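Local coordinates for protein exodeoxyribonuclease III (Neisseria meningitidis, PDB 2JC4) that probably acts as a metal-dependent DNA repair nuclease, trimming double-stranded DNA in the 3'-5' direction with the help of magnesium or manganese ions, at residues A[7-11]-A[12-16]; A[93-97]-A[98-102]; A[132-135]-A[136-139]; A[150-153]-A[154-157]; A[175-178]-A[179-183]. One frame throughout, in Å; residues are numbered along the deposited sequence. Where two conformers were deposited one is given.

Interaction 1: residues A[7-11]-A[12-16]; sequences NVNSL and NVRLP. With MG (magnesium ion), chain B.
Val8 O is gripped by two nitrogens of Arg14: NE donates to it over 2.8 Å with an N-H...O angle of 162°, and NH2 adds a longer, weak bond. Arg14 NH2 goes on to Asn9 O at 3.0 Å, standing above the plane of that carbonyl, and both oxygens lie at the edge of the guanidinium. Two bends in the arginine chain (chi2 57°, chi3 62°) fold the head back onto these carbonyls, while NH1 continues to Arg243 O. Ser10 is the N-cap of the helix that Arg14 belongs to: Ser10 OG accepts from Val13 N at 3.3 Å. The carbonyls that Arg14 holds belong to the metal-binding loop, which it probably helps to fix. Asn9 OD1 coordinates the magnesium ion at 2.5 Å beside four waters and Glu34, and also accepts from Lys36. At its backbone, Asn9 N closes an Asx turn with Asn7 OD1, 3.1 Å away; Asn7 is itself a predicted metal ligand. Segment 7-11 links strand 2-7 to helix 11-23, on which 12-16 lies, with Val8 packed on Leu32 of strand 29-33, Leu11 on Val18 of its own helix, and Leu15 on Ala46 and Leu47 of helix 44-48.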
loop_
_atom_site.group_PDB
_atom_site.type_symbol
_atom_site.label_atom_id
_atom_site.label_comp_id
_atom_site.label_asym_id
_atom_site.label_seq_id
_atom_site.Cartn_x
_atom_site.Cartn_y
_atom_site.Cartn_z
ATOM N N ASN A 7 2.738 -2.212 4.971
ATOM C CA ASN A 7 2.943 -3.638 4.735
ATOM C C ASN A 7 3.649 -4.153 5.992
ATOM O O ASN A 7 4.807 -3.800 6.265
ATOM C CB ASN A 7 3.803 -3.852 3.461
ATOM C CG ASN A 7 4.097 -5.303 3.192
ATOM O OD1 ASN A 7 4.239 -6.104 4.124
ATOM N ND2 ASN A 7 4.204 -5.662 1.913
ATOM N N VAL A 8 2.911 -4.917 6.792
ATOM C CA VAL A 8 3.352 -5.309 8.133
ATOM C C VAL A 8 4.148 -6.607 8.145
ATOM O O VAL A 8 4.638 -6.997 9.201
ATOM C CB VAL A 8 2.144 -5.481 9.117
ATOM C CG1 VAL A 8 1.503 -4.154 9.432
ATOM C CG2 VAL A 8 1.087 -6.479 8.566
ATOM N N ASN A 9 4.235 -7.296 6.997
ATOM C CA ASN A 9 5.029 -8.542 6.909
ATOM C C ASN A 9 4.656 -9.558 8.008
ATOM O O ASN A 9 5.525 -10.030 8.776
ATOM C CB ASN A 9 6.540 -8.227 6.981
ATOM C CG ASN A 9 7.393 -9.440 6.715
ATOM O OD1 ASN A 9 6.983 -10.312 5.976
ATOM N ND2 ASN A 9 8.585 -9.495 7.308
ATOM N N SER A 10 3.366 -9.872 8.057
ATOM C CA SER A 10 2.661 -10.688 9.079
ATOM C C SER A 10 2.025 -9.825 10.192
ATOM O O SER A 10 2.738 -9.200 11.016
ATOM C CB SER A 10 3.505 -11.820 9.697
ATOM O OG SER A 10 2.704 -12.389 10.736
ATOM N N LEU A 11 0.695 -9.799 10.238
ATOM C CA LEU A 11 0.011 -9.098 11.336
ATOM C C LEU A 11 0.141 -9.812 12.694
ATOM O O LEU A 11 0.099 -9.162 13.738
ATOM C CB LEU A 11 -1.467 -8.853 11.010
ATOM C CG LEU A 11 -2.228 -7.990 12.003
ATOM C CD1 LEU A 11 -1.539 -6.652 12.239
ATOM C CD2 LEU A 11 -3.671 -7.766 11.509
ATOM N N ASN A 12 0.305 -11.127 12.675
ATOM C CA ASN A 12 0.602 -11.877 13.907
ATOM C C ASN A 12 1.853 -11.294 14.557
ATOM O O ASN A 12 1.875 -10.986 15.753
ATOM C CB ASN A 12 0.802 -13.361 13.598
ATOM C CG ASN A 12 0.268 -14.284 14.715
ATOM O OD1 ASN A 12 0.122 -13.885 15.878
ATOM N ND2 ASN A 12 -0.044 -15.525 14.342
ATOM N N VAL A 13 2.900 -11.120 13.753
ATOM C CA VAL A 13 4.158 -10.591 14.279
ATOM C C VAL A 13 4.046 -9.132 14.702
ATOM O O VAL A 13 4.572 -8.725 15.748
ATOM C CB VAL A 13 5.291 -10.757 13.255
ATOM C CG1 VAL A 13 6.608 -10.232 13.838
ATOM C CG2 VAL A 13 5.418 -12.229 12.863
ATOM N N ARG A 14 3.388 -8.331 13.875
ATOM C CA ARG A 14 3.448 -6.878 14.019
ATOM C C ARG A 14 2.335 -6.286 14.838
ATOM O O ARG A 14 2.291 -5.075 15.010
ATOM C CB ARG A 14 3.420 -6.203 12.625
ATOM C CG ARG A 14 4.514 -5.149 12.388
ATOM C CD ARG A 14 5.910 -5.712 12.577
ATOM N NE ARG A 14 6.146 -6.778 11.593
ATOM C CZ ARG A 14 7.192 -7.588 11.572
ATOM N NH1 ARG A 14 8.166 -7.472 12.471
ATOM N NH2 ARG A 14 7.269 -8.532 10.631
ATOM N N LEU A 15 1.404 -7.115 15.312
ATOM C CA LEU A 15 0.246 -6.570 16.044
ATOM C C LEU A 15 0.575 -5.552 17.144
ATOM O O LEU A 15 -0.041 -4.504 17.172
ATOM C CB LEU A 15 -0.693 -7.665 16.584
ATOM C CG LEU A 15 -1.982 -7.185 17.263
ATOM C CD1 LEU A 15 -2.874 -6.390 16.308
ATOM C CD2 LEU A 15 -2.721 -8.415 17.734
ATOM N N PRO A 16 1.524 -5.858 18.054
ATOM C CA PRO A 16 1.808 -4.837 19.088
ATOM C C PRO A 16 2.183 -3.469 18.503
ATOM O O PRO A 16 1.795 -2.432 19.038
ATOM C CB PRO A 16 3.000 -5.423 19.863
ATOM C CG PRO A 16 2.941 -6.874 19.617
ATOM C CD PRO A 16 2.338 -7.078 18.241
HETATM MG MG MG B . 7.170 -9.812 3.514
HETATM O O HOH W 1 6.904 -7.618 3.816
HETATM O O HOH W 2 9.373 -9.687 3.631
HETATM O O HOH W 3 7.193 -9.203 1.407
HETATM O O HOH W 4 7.107 -11.937 2.948
#

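Interaction 2: residues A[93-97]-A[98-102]; sequences AATVS and GVRVI
Antiparallel strands 93-96 and 99-102, with axes 4.6 Å apart at closest and running at 155° to each other, are joined by a type I' turn from Val96 to Val99 in which Ser97 and Gly98 both take positive phi. The hydrogen-bonded pairs are Ala94 with Val101 and Val96 with Val99; Val101 N to Ala94 O is short, at 2.8 Å. On the face carrying Thr95 and Arg100, which form a non-hydrogen-bonded pair, the arginine bends at chi2 (60°), bringing its head across Thr95 at about a right angle. Arg100 NH1 donates to Thr95 OG1 at 3.0 Å, with the hydroxyl 23° out of the guanidinium plane. Ala93 CB lies over one face of the Arg100 guanidinium, toward its rim, 3.8 Å above the plane, and also touches Ile102 CG1 at 3.9 Å. The arginine has stronger company beyond the hairpin: NE forms a salt bridge with Glu134, and NH1 also bonds Asp75 O. On the other face, Val96 CG2 meets Val101 CG2 diagonally at 4.3 Å. This valine face looks into the core between the two sheets, packing on Ile29 and Val31 of strand 29-33, while strands 76-78 and 141-144 flank the hairpin within its own sheet.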
loop_
_atom_site.group_PDB
_atom_site.type_symbol
_atom_site.label_atom_id
_atom_site.label_comp_id
_atom_site.label_asym_id
_atom_site.label_seq_id
_atom_site.Cartn_x
_atom_site.Cartn_y
_atom_site.Cartn_z
ATOM N N ALA A 93 -11.557 -2.732 -0.911
ATOM C CA ALA A 93 -11.943 -1.318 -1.001
ATOM C C ALA A 93 -13.134 -1.027 -0.090
ATOM O O ALA A 93 -13.938 -1.906 0.197
ATOM C CB ALA A 93 -12.271 -0.925 -2.453
ATOM N N ALA A 94 -13.264 0.213 0.342
ATOM C CA ALA A 94 -14.435 0.578 1.120
ATOM C C ALA A 94 -14.493 2.084 1.118
ATOM O O ALA A 94 -13.492 2.722 0.842
ATOM C CB ALA A 94 -14.336 0.059 2.532
ATOM N N THR A 95 -15.677 2.619 1.399
ATOM C CA THR A 95 -15.906 4.061 1.478
ATOM C C THR A 95 -15.932 4.395 2.957
ATOM O O THR A 95 -16.781 3.864 3.720
ATOM C CB THR A 95 -17.244 4.477 0.797
ATOM O OG1 THR A 95 -17.299 3.948 -0.530
ATOM C CG2 THR A 95 -17.373 5.986 0.744
ATOM N N VAL A 96 -14.984 5.251 3.348
ATOM C CA VAL A 96 -14.712 5.580 4.736
ATOM C C VAL A 96 -14.772 7.087 4.851
ATOM O O VAL A 96 -13.991 7.786 4.187
ATOM C CB VAL A 96 -13.293 5.085 5.192
ATOM C CG1 VAL A 96 -13.121 5.270 6.682
ATOM C CG2 VAL A 96 -13.057 3.613 4.818
ATOM N N SER A 97 -15.703 7.611 5.656
ATOM C CA SER A 97 -15.855 9.086 5.769
ATOM C C SER A 97 -15.957 9.764 4.406
ATOM O O SER A 97 -15.325 10.801 4.180
ATOM C CB SER A 97 -14.674 9.715 6.502
ATOM O OG SER A 97 -14.688 9.403 7.872
ATOM N N GLY A 98 -16.719 9.173 3.497
ATOM C CA GLY A 98 -16.885 9.741 2.160
ATOM C C GLY A 98 -15.697 9.645 1.200
ATOM O O GLY A 98 -15.780 10.134 0.079
ATOM N N VAL A 99 -14.598 8.999 1.620
ATOM C CA VAL A 99 -13.457 8.792 0.724
ATOM C C VAL A 99 -13.443 7.320 0.294
ATOM O O VAL A 99 -13.519 6.433 1.155
ATOM C CB VAL A 99 -12.143 9.103 1.462
ATOM C CG1 VAL A 99 -10.938 8.820 0.563
ATOM C CG2 VAL A 99 -12.159 10.542 1.937
ATOM N N ARG A 100 -13.333 7.069 -1.003
ATOM C CA ARG A 100 -13.208 5.697 -1.486
ATOM C C ARG A 100 -11.744 5.298 -1.299
ATOM O O ARG A 100 -10.848 5.920 -1.896
ATOM C CB ARG A 100 -13.592 5.618 -2.974
ATOM C CG ARG A 100 -13.722 4.208 -3.505
ATOM C CD ARG A 100 -14.812 3.419 -2.736
ATOM N NE ARG A 100 -15.066 2.132 -3.369
ATOM C CZ ARG A 100 -15.816 1.160 -2.851
ATOM N NH1 ARG A 100 -16.412 1.319 -1.676
ATOM N NH2 ARG A 100 -15.956 0.022 -3.525
ATOM N N VAL A 101 -11.519 4.246 -0.506
ATOM C CA VAL A 101 -10.176 3.793 -0.188
ATOM C C VAL A 101 -9.988 2.446 -0.891
ATOM O O VAL A 101 -10.712 1.518 -0.645
ATOM C CB VAL A 101 -10.008 3.629 1.323
ATOM C CG1 VAL A 101 -8.643 2.955 1.694
ATOM C CG2 VAL A 101 -10.158 4.981 2.005
ATOM N N ILE A 102 -9.028 2.355 -1.791
ATOM C CA ILE A 102 -8.707 1.053 -2.396
ATOM C C ILE A 102 -7.313 0.614 -1.926
ATOM O O ILE A 102 -6.332 1.229 -2.314
ATOM C CB ILE A 102 -8.798 1.133 -3.966
ATOM C CG1 ILE A 102 -10.168 1.732 -4.393
ATOM C CG2 ILE A 102 -8.434 -0.228 -4.609
ATOM C CD1 ILE A 102 -10.277 2.051 -5.900
#

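Interaction 3: residues A[132-135]-A[136-139]; sequences RDEM and TRHG
Arg137 leaves the backbone close to Glu134, its CB 3.9 Å from Glu134 O, and then doubles back along the helix it follows. The bend falls at chi3 (-62°), which carries CZ over the preceding turn so that Asp133 O and Glu134 CA lie beneath one face of the guanidinium. At the tip the two terminal nitrogens take Asp133 end-on, one to each carboxylate oxygen: Arg137 NH1 to Asp133 OD1 at 3.0 Å and Arg137 NH2 to Asp133 OD2 at 3.3 Å. Both oxygens are close to the guanidinium plane, but both are met from above the carboxylate plane, since the two flat groups are turned 61° apart. NH2 also has a weak bond to Glu134 OE2, completing a three-residue salt-bridge network, although the stronger partner of Glu134 is Arg100. The guanidinium thus lies beside two carboxylates and over Asp133 O near the end of helix 115-135. This helix is the crossover of a beta-alpha-beta unit linking the parallel, neighbouring strands 99-105 and 141-144, and segment 136-139 is the loop that leads into the second strand. Thr136 helps shape that loop: Thr136 OG1, placed between backbone N and carbonyl carbon, donates to Asp133 O at 2.7 Å in the carbonyl plane, while Thr136 N reaches the same oxygen from above. Further along, the His138 ring brings its CD2 edge to within 3.2 Å of Glu134 O. A water bridges two carbonyls, donating to Met135 O at 2.8 Å and His138 O at 2.6 Å.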
loop_
_atom_site.group_PDB
_atom_site.type_symbol
_atom_site.label_atom_id
_atom_site.label_comp_id
_atom_site.label_asym_id
_atom_site.label_seq_id
_atom_site.Cartn_x
_atom_site.Cartn_y
_atom_site.Cartn_z
ATOM N N ARG A 132 -10.197 2.430 -12.682
ATOM C CA ARG A 132 -10.833 3.326 -13.673
ATOM C C ARG A 132 -12.386 3.461 -13.455
ATOM O O ARG A 132 -12.983 4.573 -13.499
ATOM C CB ARG A 132 -10.583 2.774 -15.067
ATOM C CG ARG A 132 -11.139 3.716 -16.208
ATOM C CD ARG A 132 -10.970 3.089 -17.619
ATOM N NE ARG A 132 -9.568 2.947 -17.987
ATOM C CZ ARG A 132 -8.957 1.790 -18.260
ATOM N NH1 ARG A 132 -9.625 0.635 -18.226
ATOM N NH2 ARG A 132 -7.659 1.793 -18.589
ATOM N N ASP A 133 -13.019 2.319 -13.225
ATOM C CA ASP A 133 -14.447 2.238 -12.986
ATOM C C ASP A 133 -14.824 2.903 -11.670
ATOM O O ASP A 133 -15.793 3.708 -11.614
ATOM C CB ASP A 133 -14.861 0.760 -12.996
ATOM C CG ASP A 133 -16.325 0.536 -12.642
ATOM O OD1 ASP A 133 -17.201 1.193 -13.229
ATOM O OD2 ASP A 133 -16.593 -0.316 -11.766
ATOM N N GLU A 134 -14.054 2.607 -10.620
ATOM C CA GLU A 134 -14.302 3.184 -9.299
ATOM C C GLU A 134 -14.207 4.705 -9.344
ATOM O O GLU A 134 -15.024 5.399 -8.733
ATOM C CB GLU A 134 -13.335 2.609 -8.249
ATOM C CG GLU A 134 -13.576 1.153 -7.876
ATOM C CD GLU A 134 -14.719 1.012 -6.903
ATOM O OE1 GLU A 134 -14.671 1.645 -5.843
ATOM O OE2 GLU A 134 -15.671 0.286 -7.205
ATOM N N MET A 135 -13.231 5.221 -10.090
ATOM C CA MET A 135 -13.061 6.668 -10.215
ATOM C C MET A 135 -14.225 7.453 -10.881
ATOM O O MET A 135 -14.365 8.646 -10.644
ATOM C CB MET A 135 -11.754 6.959 -10.952
ATOM C CG MET A 135 -10.509 6.630 -10.085
ATOM S SD MET A 135 -9.021 6.900 -11.050
ATOM C CE MET A 135 -9.085 8.705 -11.103
ATOM N N THR A 136 -15.046 6.791 -11.706
ATOM C CA THR A 136 -16.233 7.467 -12.302
ATOM C C THR A 136 -17.297 7.849 -11.262
ATOM O O THR A 136 -18.242 8.567 -11.578
ATOM C CB THR A 136 -16.971 6.583 -13.343
ATOM O OG1 THR A 136 -17.509 5.419 -12.693
ATOM C CG2 THR A 136 -16.037 6.150 -14.456
ATOM N N ARG A 137 -17.182 7.324 -10.052
ATOM C CA ARG A 137 -18.243 7.485 -9.067
ATOM C C ARG A 137 -17.809 8.204 -7.811
ATOM O O ARG A 137 -18.648 8.732 -7.088
ATOM C CB ARG A 137 -18.807 6.126 -8.699
ATOM C CG ARG A 137 -19.519 5.492 -9.814
ATOM C CD ARG A 137 -20.189 4.177 -9.380
ATOM N NE ARG A 137 -19.291 3.131 -8.907
ATOM C CZ ARG A 137 -18.653 2.301 -9.719
ATOM N NH1 ARG A 137 -18.770 2.457 -11.028
ATOM N NH2 ARG A 137 -17.882 1.334 -9.244
ATOM N N HIS A 138 -16.506 8.214 -7.537
ATOM C CA HIS A 138 -15.993 8.786 -6.290
ATOM C C HIS A 138 -14.968 9.856 -6.575
ATOM O O HIS A 138 -13.820 9.552 -6.938
ATOM C CB HIS A 138 -15.321 7.708 -5.416
ATOM C CG HIS A 138 -16.192 6.531 -5.130
ATOM N ND1 HIS A 138 -17.091 6.503 -4.086
ATOM C CD2 HIS A 138 -16.289 5.328 -5.746
ATOM C CE1 HIS A 138 -17.707 5.335 -4.073
ATOM N NE2 HIS A 138 -17.230 4.599 -5.062
ATOM N N GLY A 139 -15.355 11.111 -6.355
ATOM C CA GLY A 139 -14.444 12.267 -6.557
ATOM C C GLY A 139 -13.329 12.253 -5.509
ATOM O O GLY A 139 -12.202 12.712 -5.755
HETATM O O HOH W 5 -12.372 9.776 -9.045
#

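Interaction 4: residues A[150-153]-A[154-157]; sequences APAD and ADCY
A short 3-10 turn in the long connection between strand 141-144 and helix 170-180 brings the side chain of Asp155 back onto the residues that open it. Two successive backbone bonds, each spanning three residues, wind the turn: Asp155 N to Ala152 O at 2.9 Å and Cys156 N to Asp153 O at 3.1 Å. The carboxylate then works in the reverse direction. Asp155 CG lies beside its own backbone N (chi1 -57°), which swings Asp155 OD2 toward the start of the turn, where it accepts from Ala152 N at 2.9 Å. That N-H comes in on the anti side of the oxygen, 20° out of the carboxylate plane. Asp155 therefore ties itself to Ala152 twice, once through its main-chain N and once through its carboxylate. Pro151 crosses the aspartate at about a right angle, its CD 3.2 Å from Asp155 OD2, and Ala150 CB packs on Asp155 CB at 3.8 Å. The other carboxylate oxygen, OD1, forms salt bridges with Arg215 and Arg189, two arginines that probably balance this buried charge. Arg173 of helix 170-180 forms a salt bridge with Asp153 OD1 and a hydrogen bond to Ala150 O, while Cys156 is tied to Cys168 by a disulfide. The result is an irregular loop of the DNase I-like fold that combines a 3-10 turn, ion pairs and a disulfide, soon after Asn148 in the sequence, a predicted transition-state stabiliser whose side chain is about 9 Å from that of Ala150 at the nearest atoms.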
loop_
_atom_site.group_PDB
_atom_site.type_symbol
_atom_site.label_atom_id
_atom_site.label_comp_id
_atom_site.label_asym_id
_atom_site.label_seq_id
_atom_site.Cartn_x
_atom_site.Cartn_y
_atom_site.Cartn_z
ATOM N N ALA A 150 8.905 0.663 -8.110
ATOM C CA ALA A 150 9.651 1.874 -7.813
ATOM C C ALA A 150 9.563 2.771 -9.054
ATOM O O ALA A 150 10.146 2.465 -10.094
ATOM C CB ALA A 150 11.095 1.506 -7.501
ATOM N N PRO A 151 8.780 3.853 -8.973
ATOM C CA PRO A 151 8.417 4.589 -10.193
ATOM C C PRO A 151 9.544 5.157 -11.065
ATOM O O PRO A 151 9.370 5.204 -12.286
ATOM C CB PRO A 151 7.532 5.722 -9.660
ATOM C CG PRO A 151 6.867 5.110 -8.445
ATOM C CD PRO A 151 8.078 4.395 -7.797
ATOM N N ALA A 152 10.653 5.600 -10.470
ATOM C CA ALA A 152 11.778 6.171 -11.266
ATOM C C ALA A 152 13.093 5.827 -10.589
ATOM O O ALA A 152 13.085 5.255 -9.486
ATOM C CB ALA A 152 11.599 7.673 -11.407
ATOM N N ASP A 153 14.239 6.157 -11.191
ATOM C CA ASP A 153 15.522 5.734 -10.562
ATOM C C ASP A 153 15.837 6.371 -9.198
ATOM O O ASP A 153 16.541 5.788 -8.392
ATOM C CB ASP A 153 16.699 5.861 -11.541
ATOM C CG ASP A 153 16.815 4.653 -12.489
ATOM O OD1 ASP A 153 16.227 3.564 -12.237
ATOM O OD2 ASP A 153 17.543 4.800 -13.470
ATOM N N ALA A 154 15.275 7.537 -8.904
ATOM C CA ALA A 154 15.407 8.106 -7.551
ATOM C C ALA A 154 14.800 7.193 -6.460
ATOM O O ALA A 154 15.084 7.368 -5.267
ATOM C CB ALA A 154 14.787 9.499 -7.496
ATOM N N ASP A 155 13.982 6.226 -6.882
ATOM C CA ASP A 155 13.245 5.293 -6.002
ATOM C C ASP A 155 13.937 3.938 -5.853
ATOM O O ASP A 155 13.437 3.060 -5.185
ATOM C CB ASP A 155 11.831 5.084 -6.571
ATOM C CG ASP A 155 11.098 6.405 -6.723
ATOM O OD1 ASP A 155 11.198 7.237 -5.789
ATOM O OD2 ASP A 155 10.425 6.632 -7.740
ATOM N N CYS A 156 15.071 3.748 -6.532
ATOM C CA CYS A 156 15.870 2.505 -6.417
ATOM C C CYS A 156 17.314 2.883 -6.044
ATOM O O CYS A 156 17.973 3.555 -6.834
ATOM C CB CYS A 156 15.845 1.744 -7.750
ATOM S SG CYS A 156 14.193 1.291 -8.365
ATOM N N TYR A 157 17.789 2.491 -4.849
ATOM C CA TYR A 157 19.168 2.842 -4.395
ATOM C C TYR A 157 20.139 2.241 -5.404
ATOM O O TYR A 157 19.897 1.158 -5.953
ATOM C CB TYR A 157 19.487 2.368 -2.950
ATOM C CG TYR A 157 19.761 0.912 -2.877
ATOM C CD1 TYR A 157 21.061 0.421 -3.056
ATOM C CD2 TYR A 157 18.716 -0.003 -2.706
ATOM C CE1 TYR A 157 21.321 -0.931 -3.035
ATOM C CE2 TYR A 157 18.967 -1.355 -2.680
ATOM C CZ TYR A 157 20.275 -1.812 -2.840
ATOM O OH TYR A 157 20.524 -3.166 -2.832
#

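Interaction 5: residues A[175-178]-A[179-183]; sequences WFQN and LLDLG
The Phe176 ring is met obliquely by Leu180 CD1, 3.7 Å from Phe176 CE2 and one helical turn further on; elsewhere it meets the ring of His218, as the Trp175 indole meets that of Phe117 on helix 115-135. A third flat group, the Gln177 amide, works at its edge. Gln177 NE2 sends an almost straight bond (169°) to Asp181 OD1 at 2.8 Å, with the acceptor in the amide plane but the donor 42° above the carboxylate plane. A bend at chi2 (60°) turns the amide along the helix toward that acid, and Gln177 OE1 passes Leu180 CD1 at 3.8 Å. The Asp181 carboxylate is used at both oxygens, because a water donates to Asp181 OD2 at 2.6 Å and to Asn178 OD1 at 3.1 Å; Asn178 OD1 also accepts from Gln174. Beneath these side chains Asp181 N bonds Gln177 O at 2.8 Å. Past the helix, Gly183 takes positive phi while its N bonds Leu180 O. Gln177 and Asp181 thus lie along one flank of this stretch; on other sides Phe176, Leu179 and Leu180 pack on Leu220 of strand 217-221, and Trp175 and Leu179 lie against helix 115-135.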
loop_
_atom_site.group_PDB
_atom_site.type_symbol
_atom_site.label_atom_id
_atom_site.label_comp_id
_atom_site.label_asym_id
_atom_site.label_seq_id
_atom_site.Cartn_x
_atom_site.Cartn_y
_atom_site.Cartn_z
ATOM N N TRP A 175 3.381 0.108 -16.055
ATOM C CA TRP A 175 2.168 -0.304 -15.333
ATOM C C TRP A 175 1.796 0.700 -14.253
ATOM O O TRP A 175 0.619 1.015 -14.097
ATOM C CB TRP A 175 2.293 -1.709 -14.729
ATOM C CG TRP A 175 2.669 -2.740 -15.756
ATOM C CD1 TRP A 175 2.467 -2.675 -17.117
ATOM C CD2 TRP A 175 3.328 -3.995 -15.503
ATOM N NE1 TRP A 175 2.987 -3.804 -17.720
ATOM C CE2 TRP A 175 3.521 -4.624 -16.750
ATOM C CE3 TRP A 175 3.809 -4.620 -14.346
ATOM C CZ2 TRP A 175 4.156 -5.860 -16.867
ATOM C CZ3 TRP A 175 4.458 -5.851 -14.463
ATOM C CH2 TRP A 175 4.612 -6.455 -15.716
ATOM N N PHE A 176 2.788 1.243 -13.560
ATOM C CA PHE A 176 2.542 2.273 -12.571
ATOM C C PHE A 176 2.012 3.539 -13.264
ATOM O O PHE A 176 1.052 4.167 -12.791
ATOM C CB PHE A 176 3.813 2.557 -11.746
ATOM C CG PHE A 176 3.616 3.613 -10.671
ATOM C CD1 PHE A 176 2.966 3.290 -9.472
ATOM C CD2 PHE A 176 4.046 4.921 -10.870
ATOM C CE1 PHE A 176 2.776 4.254 -8.486
ATOM C CE2 PHE A 176 3.853 5.890 -9.870
ATOM C CZ PHE A 176 3.238 5.540 -8.683
ATOM N N GLN A 177 2.611 3.889 -14.399
ATOM C CA GLN A 177 2.147 5.046 -15.178
ATOM C C GLN A 177 0.701 4.853 -15.632
ATOM O O GLN A 177 -0.082 5.822 -15.633
ATOM C CB GLN A 177 3.106 5.366 -16.350
ATOM C CG GLN A 177 2.817 6.710 -17.097
ATOM C CD GLN A 177 2.907 7.918 -16.187
ATOM O OE1 GLN A 177 3.920 8.112 -15.514
ATOM N NE2 GLN A 177 1.849 8.721 -16.136
ATOM N N ASN A 178 0.321 3.620 -15.967
ATOM C CA ASN A 178 -1.065 3.375 -16.388
ATOM C C ASN A 178 -2.104 3.719 -15.319
ATOM O O ASN A 178 -3.244 4.082 -15.622
ATOM C CB ASN A 178 -1.254 1.941 -16.861
ATOM C CG ASN A 178 -0.426 1.613 -18.084
ATOM O OD1 ASN A 178 0.013 2.506 -18.789
ATOM N ND2 ASN A 178 -0.229 0.311 -18.357
ATOM N N LEU A 179 -1.727 3.579 -14.055
ATOM C CA LEU A 179 -2.586 3.990 -12.939
ATOM C C LEU A 179 -2.655 5.524 -12.821
ATOM O O LEU A 179 -3.719 6.085 -12.724
ATOM C CB LEU A 179 -2.082 3.355 -11.632
ATOM C CG LEU A 179 -2.191 1.830 -11.521
ATOM C CD1 LEU A 179 -1.454 1.329 -10.262
ATOM C CD2 LEU A 179 -3.678 1.339 -11.543
ATOM N N LEU A 180 -1.507 6.195 -12.815
ATOM C CA LEU A 180 -1.486 7.657 -12.852
ATOM C C LEU A 180 -2.340 8.232 -14.013
ATOM O O LEU A 180 -3.057 9.232 -13.812
ATOM C CB LEU A 180 -0.044 8.173 -12.974
ATOM C CG LEU A 180 0.925 7.804 -11.835
ATOM C CD1 LEU A 180 2.302 8.408 -12.089
ATOM C CD2 LEU A 180 0.380 8.207 -10.441
ATOM N N ASP A 181 -2.220 7.620 -15.198
ATOM C CA ASP A 181 -2.964 7.997 -16.432
ATOM C C ASP A 181 -4.509 7.903 -16.312
ATOM O O ASP A 181 -5.262 8.537 -17.085
ATOM C CB ASP A 181 -2.502 7.114 -17.598
ATOM C CG ASP A 181 -1.093 7.441 -18.065
ATOM O OD1 ASP A 181 -0.531 8.475 -17.620
ATOM O OD2 ASP A 181 -0.553 6.643 -18.882
ATOM N N LEU A 182 -4.986 7.180 -15.298
ATOM C CA LEU A 182 -6.422 7.224 -14.960
ATOM C C LEU A 182 -6.893 8.601 -14.473
ATOM O O LEU A 182 -8.106 8.882 -14.494
ATOM C CB LEU A 182 -6.793 6.161 -13.902
ATOM C CG LEU A 182 -6.417 4.732 -14.262
ATOM C CD1 LEU A 182 -6.690 3.759 -13.090
ATOM C CD2 LEU A 182 -7.084 4.264 -15.560
ATOM N N GLY A 183 -5.946 9.431 -14.027
ATOM C CA GLY A 183 -6.229 10.735 -13.437
ATOM C C GLY A 183 -5.951 10.732 -11.941
ATOM O O GLY A 183 -6.770 11.203 -11.130
HETATM O O HOH W 6 -1.938 4.713 -19.904
#

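How the interactions relate
Interaction 2 is the buried one, a hairpin within one of the two sheets, interaction 3 is a surface helix end, and interactions 1, 4 and 5 are partly buried. Interactions 2 and 3 meet through Arg100 and Glu134 and through His138. Interaction 3 in turn touches interaction 5, where the Met135 methyl packs on the backbone of Leu182 and Gly183, and interaction 5 reaches interaction 4 through Phe176 and Pro151. Interaction 1 stands apart. Arginine serves differently in four of them: gripping main-chain carbonyls near the metal in interaction 1, joining hairpin to helix end in interaction 2, bridging carboxylates in interaction 3, and pairing with aspartates from outside the segments in interaction 4; interaction 5 relies on an amide and a carboxylate.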